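Local atomic coordinates of arylsulfatase (Pseudoalteromonas sp. MB47, PDB entry 7AJ0), a protein that probably hydrolyses sulfate esters of the seaweed polysaccharide fucoidan as an exo-acting, calcium-containing sulfatase that assembles as a hexamer. Residues D60-G63 with W64-G68; Q99-C102 with T103-R106; M295-V298 with D299-G303. One frame throughout, in Å; residues are numbered along the deposited sequence.

Interaction 1: D60-G63 with W64-G68; sequences DDLG and WGDPG. With CA (calcium ion), chain G.
Leu62 turns CG opposite its own backbone N (chi1 -174°), which carries CD1 to 3.4 Å from Asp66 CB, while Asp66, with chi1 of -89°, folds its carboxylate back toward the backbone of Gly63. The two side chains meet at a slant, the leucine methyl lying against CB and also near OD2. That OD2 at the same time accepts from Gly63 N at 2.7 Å, met on the anti side and slightly out of the carboxylate plane. In return Asp66 N donates to Gly63 O at 3.1 Å, an almost straight bond (173°) that comes in above the carbonyl plane and closes a type I beta turn from Gly63 to Asp66. The turn follows strand 53-59 and the paired aspartates at the metal: Asp60 OD1 lies 2.2 Å and Asp61 OD1 2.3 Å from the calcium ion, whose site Cys102, Asp325 and Asn326 complete. Paired acidic ligands just after a central strand fit the sulfatase fold. Lys157 and Lys345 form salt bridges with the outer oxygens of Asp60 and Asp61. Farther along, Asp66 OD1 accepts from Tyr338 N, so the buried carboxylate is gripped through both oxygens by backbone amides, which would probably stabilise its negative charge.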
ATOM      1  N   ASP A  60      31.646  -6.962  10.203  1.00 22.00           N
ATOM      2  CA  ASP A  60      30.478  -6.335  10.805  1.00 22.06           C
ATOM      3  C   ASP A  60      29.480  -5.942   9.724  1.00 23.01           C
ATOM      4  O   ASP A  60      29.841  -5.270   8.753  1.00 22.01           O
ATOM      5  CB  ASP A  60      30.903  -5.110  11.619  1.00 22.41           C
ATOM      6  CG  ASP A  60      29.836  -4.648  12.592  1.00 22.56           C
ATOM      7  OD1 ASP A  60      28.759  -5.271  12.645  1.00 25.19           O
ATOM      8  OD2 ASP A  60      30.079  -3.657  13.311  1.00 30.07           O
ATOM      9  N   ASP A  61      28.228  -6.376   9.892  1.00 21.82           N
ATOM     10  CA  ASP A  61      27.124  -5.964   9.025  1.00 21.78           C
ATOM     11  C   ASP A  61      27.389  -6.314   7.563  1.00 21.64           C
ATOM     12  O   ASP A  61      27.055  -5.552   6.653  1.00 21.74           O
ATOM     13  CB  ASP A  61      26.841  -4.467   9.173  1.00 22.07           C
ATOM     14  CG  ASP A  61      26.285  -4.108  10.540  1.00 22.26           C
ATOM     15  OD1 ASP A  61      26.121  -5.022  11.370  1.00 22.17           O
ATOM     16  OD2 ASP A  61      26.007  -2.915  10.782  1.00 22.56           O
ATOM     17  N   LEU A  62      27.982  -7.481   7.334  1.00 21.47           N
ATOM     18  CA  LEU A  62      28.275  -7.950   5.987  1.00 21.40           C
ATOM     19  C   LEU A  62      27.125  -8.811   5.482  1.00 21.30           C
ATOM     20  O   LEU A  62      26.707  -9.759   6.154  1.00 21.13           O
ATOM     21  CB  LEU A  62      29.577  -8.750   5.969  1.00 21.38           C
ATOM     22  CG  LEU A  62      30.082  -9.186   4.593  1.00 21.39           C
ATOM     23  CD1 LEU A  62      30.682  -7.997   3.856  1.00 21.60           C
ATOM     24  CD2 LEU A  62      31.090 -10.321   4.711  1.00 29.39           C
ATOM     25  N   GLY A  63      26.621  -8.484   4.294  1.00 26.86           N
ATOM     26  CA  GLY A  63      25.510  -9.220   3.738  1.00 21.22           C
ATOM     27  C   GLY A  63      25.917 -10.553   3.137  1.00 22.88           C
ATOM     28  O   GLY A  63      27.069 -10.779   2.764  1.00 21.17           O
ATOM     29  N   TRP A  64      24.926 -11.444   3.038  1.00 21.07           N
ATOM     30  CA  TRP A  64      25.158 -12.779   2.494  1.00 21.03           C
ATOM     31  C   TRP A  64      25.819 -12.725   1.125  1.00 21.18           C
ATOM     32  O   TRP A  64      26.662 -13.569   0.800  1.00 21.21           O
ATOM     33  CB  TRP A  64      23.826 -13.527   2.406  1.00 21.02           C
ATOM     34  CG  TRP A  64      23.928 -14.986   2.081  1.00 21.03           C
ATOM     35  CD1 TRP A  64      23.995 -16.017   2.972  1.00 20.96           C
ATOM     36  CD2 TRP A  64      23.941 -15.581   0.777  1.00 21.17           C
ATOM     37  NE1 TRP A  64      24.056 -17.215   2.305  1.00 21.04           N
ATOM     38  CE2 TRP A  64      24.025 -16.975   0.956  1.00 21.18           C
ATOM     39  CE3 TRP A  64      23.895 -15.072  -0.523  1.00 21.35           C
ATOM     40  CZ2 TRP A  64      24.065 -17.864  -0.114  1.00 21.37           C
ATOM     41  CZ3 TRP A  64      23.935 -15.957  -1.585  1.00 21.54           C
ATOM     42  CH2 TRP A  64      24.019 -17.336  -1.373  1.00 21.54           C
ATOM     43  N   GLY A  65      25.457 -11.743   0.311  1.00 21.32           N
ATOM     44  CA  GLY A  65      25.940 -11.651  -1.047  1.00 21.53           C
ATOM     45  C   GLY A  65      27.050 -10.656  -1.294  1.00 21.66           C
ATOM     46  O   GLY A  65      27.364 -10.387  -2.458  1.00 21.89           O
ATOM     47  N   ASP A  66      27.661 -10.099  -0.245  1.00 21.56           N
ATOM     48  CA  ASP A  66      28.716  -9.111  -0.469  1.00 21.74           C
ATOM     49  C   ASP A  66      29.934  -9.723  -1.150  1.00 21.87           C
ATOM     50  O   ASP A  66      30.424  -9.138  -2.133  1.00 22.13           O
ATOM     51  CB  ASP A  66      29.088  -8.434   0.853  1.00 21.66           C
ATOM     52  CG  ASP A  66      28.239  -7.202   1.139  1.00 41.51           C
ATOM     53  OD1 ASP A  66      28.111  -6.347   0.237  1.00 49.01           O
ATOM     54  OD2 ASP A  66      27.699  -7.087   2.260  1.00 40.00           O
ATOM     55  N   PRO A  67      30.472 -10.860  -0.708  1.00 21.76           N
ATOM     56  CA  PRO A  67      31.630 -11.439  -1.401  1.00 21.95           C
ATOM     57  C   PRO A  67      31.266 -11.911  -2.799  1.00 22.14           C
ATOM     58  O   PRO A  67      30.144 -12.354  -3.062  1.00 22.07           O
ATOM     59  CB  PRO A  67      32.039 -12.619  -0.508  1.00 21.80           C
ATOM     60  CG  PRO A  67      31.351 -12.385   0.802  1.00 23.22           C
ATOM     61  CD  PRO A  67      30.086 -11.651   0.475  1.00 21.51           C
ATOM     62  N   GLY A  68      32.242 -11.820  -3.704  1.00 22.44           N
ATOM     63  CA  GLY A  68      31.995 -12.205  -5.083  1.00 22.73           C
ATOM     64  C   GLY A  68      31.575 -13.654  -5.225  1.00 22.69           C
ATOM     65  O   GLY A  68      30.733 -13.988  -6.064  1.00 22.82           O
TER
HETATM   66 CA    CA G 600      26.817  -6.015  13.286  1.00 22.07          CA

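Interaction 2: Q99-C102 with T103-R106; sequences QPTC and TSSR. With CA (calcium ion), chain G.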
ATOM      1  N   GLN A  99      22.392 -13.849  14.649  1.00 21.68           N
ATOM      2  CA  GLN A  99      21.288 -13.107  15.251  1.00 21.89           C
ATOM      3  C   GLN A  99      21.020 -11.850  14.438  1.00 21.84           C
ATOM      4  O   GLN A  99      21.813 -11.463  13.578  1.00 21.67           O
ATOM      5  CB  GLN A  99      21.617 -12.775  16.699  1.00 22.21           C
ATOM      6  CG  GLN A  99      22.012 -13.989  17.521  1.00 22.31           C
ATOM      7  CD  GLN A  99      20.927 -15.046  17.557  1.00 22.34           C
ATOM      8  OE1 GLN A  99      19.814 -14.796  18.024  1.00 32.88           O
ATOM      9  NE2 GLN A  99      21.241 -16.232  17.051  1.00 22.18           N
ATOM     10  N   PRO A 100      19.889 -11.180  14.672  1.00 22.03           N
ATOM     11  CA  PRO A 100      19.537 -10.031  13.823  1.00 22.03           C
ATOM     12  C   PRO A 100      20.306  -8.748  14.112  1.00 22.18           C
ATOM     13  O   PRO A 100      20.231  -7.822  13.294  1.00 22.19           O
ATOM     14  CB  PRO A 100      18.034  -9.832  14.104  1.00 22.27           C
ATOM     15  CG  PRO A 100      17.579 -11.097  14.753  1.00 22.30           C
ATOM     16  CD  PRO A 100      18.763 -11.591  15.527  1.00 22.27           C
ATOM     17  N   THR A 101      21.036  -8.649  15.225  1.00 22.36           N
ATOM     18  CA  THR A 101      21.712  -7.409  15.583  1.00 22.58           C
ATOM     19  C   THR A 101      23.075  -7.707  16.197  1.00 22.60           C
ATOM     20  O   THR A 101      23.391  -8.847  16.543  1.00 22.50           O
ATOM     21  CB  THR A 101      20.860  -6.569  16.547  1.00 23.01           C
ATOM     22  OG1 THR A 101      20.431  -7.383  17.647  1.00 23.29           O
ATOM     23  CG2 THR A 101      19.640  -6.011  15.831  1.00 26.95           C
ATOM     24  N   CYS A 102      23.876  -6.644  16.346  1.00 24.96           N
ATOM     25  CA  CYS A 102      25.296  -6.795  16.650  1.00 22.82           C
ATOM     26  C   CYS A 102      25.518  -7.476  17.995  1.00 23.05           C
ATOM     27  O   CYS A 102      26.139  -8.542  18.074  1.00 22.91           O
ATOM     28  CB  CYS A 102      25.979  -5.422  16.645  1.00 29.94           C
ATOM     29  SG  CYS A 102      25.867  -4.498  15.104  1.00 51.65           S
ATOM     30  N   THR A 103      25.038  -6.851  19.073  1.00 23.46           N
ATOM     31  CA  THR A 103      25.310  -7.366  20.411  1.00 23.79           C
ATOM     32  C   THR A 103      24.797  -8.790  20.573  1.00 23.62           C
ATOM     33  O   THR A 103      25.438  -9.618  21.232  1.00 23.72           O
ATOM     34  CB  THR A 103      24.675  -6.452  21.463  1.00 24.31           C
ATOM     35  OG1 THR A 103      25.227  -5.135  21.349  1.00 24.53           O
ATOM     36  CG2 THR A 103      24.923  -6.992  22.864  1.00 24.72           C
ATOM     37  N   SER A 104      23.642  -9.093  19.979  1.00 23.41           N
ATOM     38  CA  SER A 104      23.053 -10.418  20.135  1.00 23.30           C
ATOM     39  C   SER A 104      23.890 -11.483  19.437  1.00 22.96           C
ATOM     40  O   SER A 104      24.098 -12.573  19.986  1.00 23.02           O
ATOM     41  CB  SER A 104      21.623 -10.414  19.599  1.00 23.21           C
ATOM     42  OG  SER A 104      20.767  -9.675  20.453  1.00 23.63           O
ATOM     43  N   SER A 105      24.383 -11.186  18.235  1.00 22.63           N
ATOM     44  CA  SER A 105      25.191 -12.157  17.506  1.00 22.35           C
ATOM     45  C   SER A 105      26.555 -12.356  18.156  1.00 22.53           C
ATOM     46  O   SER A 105      27.085 -13.472  18.170  1.00 22.48           O
ATOM     47  CB  SER A 105      25.364 -11.705  16.056  1.00 22.05           C
ATOM     48  OG  SER A 105      24.163 -11.861  15.329  1.00 29.36           O
ATOM     49  N   ARG A 106      27.145 -11.286  18.686  1.00 22.78           N
ATOM     50  CA  ARG A 106      28.474 -11.399  19.276  1.00 23.00           C
ATOM     51  C   ARG A 106      28.427 -12.095  20.627  1.00 23.35           C
ATOM     52  O   ARG A 106      29.372 -12.806  20.988  1.00 23.48           O
ATOM     53  CB  ARG A 106      29.100 -10.012  19.378  1.00 23.20           C
ATOM     54  CG  ARG A 106      29.529  -9.490  18.018  1.00 22.91           C
ATOM     55  CD  ARG A 106      29.476  -7.980  17.905  1.00 23.08           C
ATOM     56  NE  ARG A 106      29.577  -7.584  16.501  1.00 25.00           N
ATOM     57  CZ  ARG A 106      30.707  -7.608  15.800  1.00 22.71           C
ATOM     58  NH1 ARG A 106      31.837  -8.001  16.371  1.00 24.32           N
ATOM     59  NH2 ARG A 106      30.706  -7.239  14.527  1.00 25.40           N
TER
HETATM   60 CA    CA G 600      26.817  -6.015  13.286  1.00 22.07          CA
HETATM   61  O   HOH W   1      21.624  -7.086  19.759  1.00 23.08           O
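Cys102, Ser105 and Gln99 carry this contact, at the start of helix 102-111, where Cys-Thr-Ser-Ser-Arg follows the C-x-S-x-R pattern of the sulfatase signature. In active sulfatases the cysteine of this motif is converted to formylglycine; here it is modelled unmodified. SG is turned away from the cysteine's own carbonyl carbon (chi1 -59°) and binds the calcium ion at 2.5 Å. The carbonyl of the same residue faces the other way, into the helix, where Cys102 O accepts from Arg106 N at 3.0 Å. One residue back, Thr101 O takes Ser105 N at 3.1 Å, so the first turn closes through two successive backbone bonds. The arginine chain runs extended past the cysteine carbonyl, with Arg106 CD 3.4 Å from Cys102 O, and beyond it NE and NH1 bond to Asp325 and Ser267. Replacing Arg106 with a leucine would probably leave the Asp325 carboxylate and Ser267 OG without these donors, and Asp60 with one positive neighbour fewer. Gln99 approaches from the incoming loop: its CB packs against Ser104 CB at 3.7 Å, and its CG lies 3.5 Å from Ser104 O. Ser105 OG, also bonded to Asp325 O, receives Gln99 N at 2.7 Å in a weak bond bent to 127°.

Interaction 3: M295-V298 with D299-G303; sequences MVEV and DDITG
The carboxylate of Asp300 presents one face to Val296 O, which lies almost straight above its central carbon: Asp300 CG is 3.5 Å from Val296 O, and the two carboxylate oxygens are only slightly farther. Its OD2 has a weak hydrogen bond with Tyr281 OH. The carbonyl of Val298 is gripped from both faces. Thr302 N reaches Val298 O at 3.0 Å from one side of the carbonyl plane, and Thr302 OG1 reaches Val298 O at 2.9 Å from the other, a bifurcated acceptor of the kind threonines often create inside helices. It depends on the rotation of the threonine: OG1 stands opposite the carbonyl carbon (chi1 -64°), which turns it toward the preceding turn and Val298 O. Between Met295 and Ile301 the regular i to i+4 bonds continue, for example Ile301 N to Glu297 O at 3.0 Å. Glu297 and Ile301 run alongside each other, with Glu297 CG 3.8 Å from Ile301 CD1, while the acid's oxygens bond to Ala278 N and Gln242 NE2. Asp299 OD1 accepts from Ile83 N at the start of helix 81-88. Helix 290-311 thus packs on several elements of the alpha/beta fold: Met295 and Thr302 touch helix 81-88, Ile301 meets helix 240-258, and Val298 and Thr302 rest against strand 53-59.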
ATOM      1  N   MET A 295      35.089  -2.579   1.820  1.00 23.18           N
ATOM      2  CA  MET A 295      35.062  -4.008   1.523  1.00 22.92           C
ATOM      3  C   MET A 295      36.383  -4.457   0.909  1.00 23.11           C
ATOM      4  O   MET A 295      36.855  -5.566   1.181  1.00 22.98           O
ATOM      5  CB  MET A 295      33.886  -4.319   0.596  1.00 22.78           C
ATOM      6  CG  MET A 295      33.451  -5.781   0.601  1.00 34.71           C
ATOM      7  SD  MET A 295      33.149  -6.421   2.264  1.00 52.38           S
ATOM      8  CE  MET A 295      33.783  -8.089   2.108  1.00 37.72           C
ATOM      9  N   VAL A 296      37.001  -3.606   0.087  1.00 23.48           N
ATOM     10  CA  VAL A 296      38.309  -3.935  -0.469  1.00 23.74           C
ATOM     11  C   VAL A 296      39.363  -3.967   0.633  1.00 23.83           C
ATOM     12  O   VAL A 296      40.262  -4.815   0.625  1.00 23.89           O
ATOM     13  CB  VAL A 296      38.679  -2.938  -1.582  1.00 24.17           C
ATOM     14  CG1 VAL A 296      40.112  -3.140  -2.033  1.00 24.53           C
ATOM     15  CG2 VAL A 296      37.723  -3.088  -2.762  1.00 24.15           C
ATOM     16  N   GLU A 297      39.269  -3.048   1.598  1.00 23.89           N
ATOM     17  CA  GLU A 297      40.206  -3.059   2.717  1.00 24.02           C
ATOM     18  C   GLU A 297      40.064  -4.335   3.539  1.00 23.70           C
ATOM     19  O   GLU A 297      41.065  -4.956   3.912  1.00 23.82           O
ATOM     20  CB  GLU A 297      39.993  -1.823   3.594  1.00 24.19           C
ATOM     21  CG  GLU A 297      40.859  -1.791   4.852  1.00 24.37           C
ATOM     22  CD  GLU A 297      41.037  -0.387   5.418  1.00 25.93           C
ATOM     23  OE1 GLU A 297      40.553   0.578   4.789  1.00 24.88           O
ATOM     24  OE2 GLU A 297      41.661  -0.246   6.493  1.00 24.95           O
ATOM     25  N   VAL A 298      38.827  -4.744   3.831  1.00 23.33           N
ATOM     26  CA  VAL A 298      38.613  -5.968   4.599  1.00 24.25           C
ATOM     27  C   VAL A 298      39.202  -7.167   3.869  1.00 23.05           C
ATOM     28  O   VAL A 298      39.782  -8.067   4.487  1.00 36.48           O
ATOM     29  CB  VAL A 298      37.111  -6.165   4.881  1.00 22.72           C
ATOM     30  CG1 VAL A 298      36.840  -7.590   5.340  1.00 29.92           C
ATOM     31  CG2 VAL A 298      36.631  -5.162   5.917  1.00 22.78           C
ATOM     32  N   ASP A 299      39.055  -7.204   2.544  1.00 23.09           N
ATOM     33  CA  ASP A 299      39.570  -8.334   1.780  1.00 23.96           C
ATOM     34  C   ASP A 299      41.093  -8.356   1.782  1.00 23.52           C
ATOM     35  O   ASP A 299      41.703  -9.431   1.825  1.00 23.58           O
ATOM     36  CB  ASP A 299      39.038  -8.284   0.347  1.00 23.18           C
ATOM     37  CG  ASP A 299      39.556  -9.427  -0.505  1.00 33.54           C
ATOM     38  OD1 ASP A 299      39.096 -10.571  -0.302  1.00 23.83           O
ATOM     39  OD2 ASP A 299      40.426  -9.183  -1.372  1.00 31.16           O
ATOM     40  N   ASP A 300      41.726  -7.181   1.730  1.00 23.82           N
ATOM     41  CA  ASP A 300      43.184  -7.132   1.770  1.00 24.23           C
ATOM     42  C   ASP A 300      43.711  -7.572   3.130  1.00 24.23           C
ATOM     43  O   ASP A 300      44.695  -8.315   3.211  1.00 24.46           O
ATOM     44  CB  ASP A 300      43.677  -5.723   1.441  1.00 24.59           C
ATOM     45  CG  ASP A 300      43.657  -5.428  -0.048  1.00 28.42           C
ATOM     46  OD1 ASP A 300      43.320  -6.337  -0.836  1.00 32.79           O
ATOM     47  OD2 ASP A 300      43.984  -4.286  -0.431  1.00 51.96           O
ATOM     48  N   ILE A 301      43.073  -7.119   4.211  1.00 24.04           N
ATOM     49  CA  ILE A 301      43.500  -7.529   5.545  1.00 24.09           C
ATOM     50  C   ILE A 301      43.338  -9.034   5.710  1.00 23.88           C
ATOM     51  O   ILE A 301      44.205  -9.707   6.280  1.00 24.09           O
ATOM     52  CB  ILE A 301      42.722  -6.743   6.617  1.00 23.97           C
ATOM     53  CG1 ILE A 301      43.162  -5.276   6.601  1.00 24.31           C
ATOM     54  CG2 ILE A 301      42.932  -7.353   7.992  1.00 24.00           C
ATOM     55  CD1 ILE A 301      42.228  -4.335   7.341  1.00 24.23           C
ATOM     56  N   THR A 302      42.233  -9.586   5.203  1.00 23.52           N
ATOM     57  CA  THR A 302      42.045 -11.032   5.220  1.00 23.37           C
ATOM     58  C   THR A 302      43.219 -11.746   4.558  1.00 23.70           C
ATOM     59  O   THR A 302      43.759 -12.716   5.101  1.00 23.82           O
ATOM     60  CB  THR A 302      40.735 -11.396   4.515  1.00 28.13           C
ATOM     61  OG1 THR A 302      39.627 -10.858   5.250  1.00 22.75           O
ATOM     62  CG2 THR A 302      40.587 -12.910   4.394  1.00 29.19           C
ATOM     63  N   GLY A 303      43.629 -11.276   3.379  1.00 23.90           N
ATOM     64  CA  GLY A 303      44.757 -11.887   2.705  1.00 24.28           C
ATOM     65  C   GLY A 303      46.063 -11.727   3.455  1.00 25.06           C
ATOM     66  O   GLY A 303      46.912 -12.624   3.424  1.00 24.95           O
TER

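Along the chain the three contacts come in series, all within the sulfatase family region. Interactions 1 and 2 have centres 15 Å apart and share one calcium ion, whose ligands come partly from the loop after strand 53-59 and the start of helix 102-111. A salt bridge between Asp60 OD1 and Arg106 NH2, 3.3 Å long, joins them directly. Interaction 3 lies on helix 290-311, its centre 13 Å from that of interaction 1, which it touches where Leu62 CD1 lies 3.3 Å from Met295 SD. Interactions 2 and 3 do not touch, with nearest atoms about 11 Å apart. The loop of 60-68 therefore bridges the metal site and the helix packed against the central sheet.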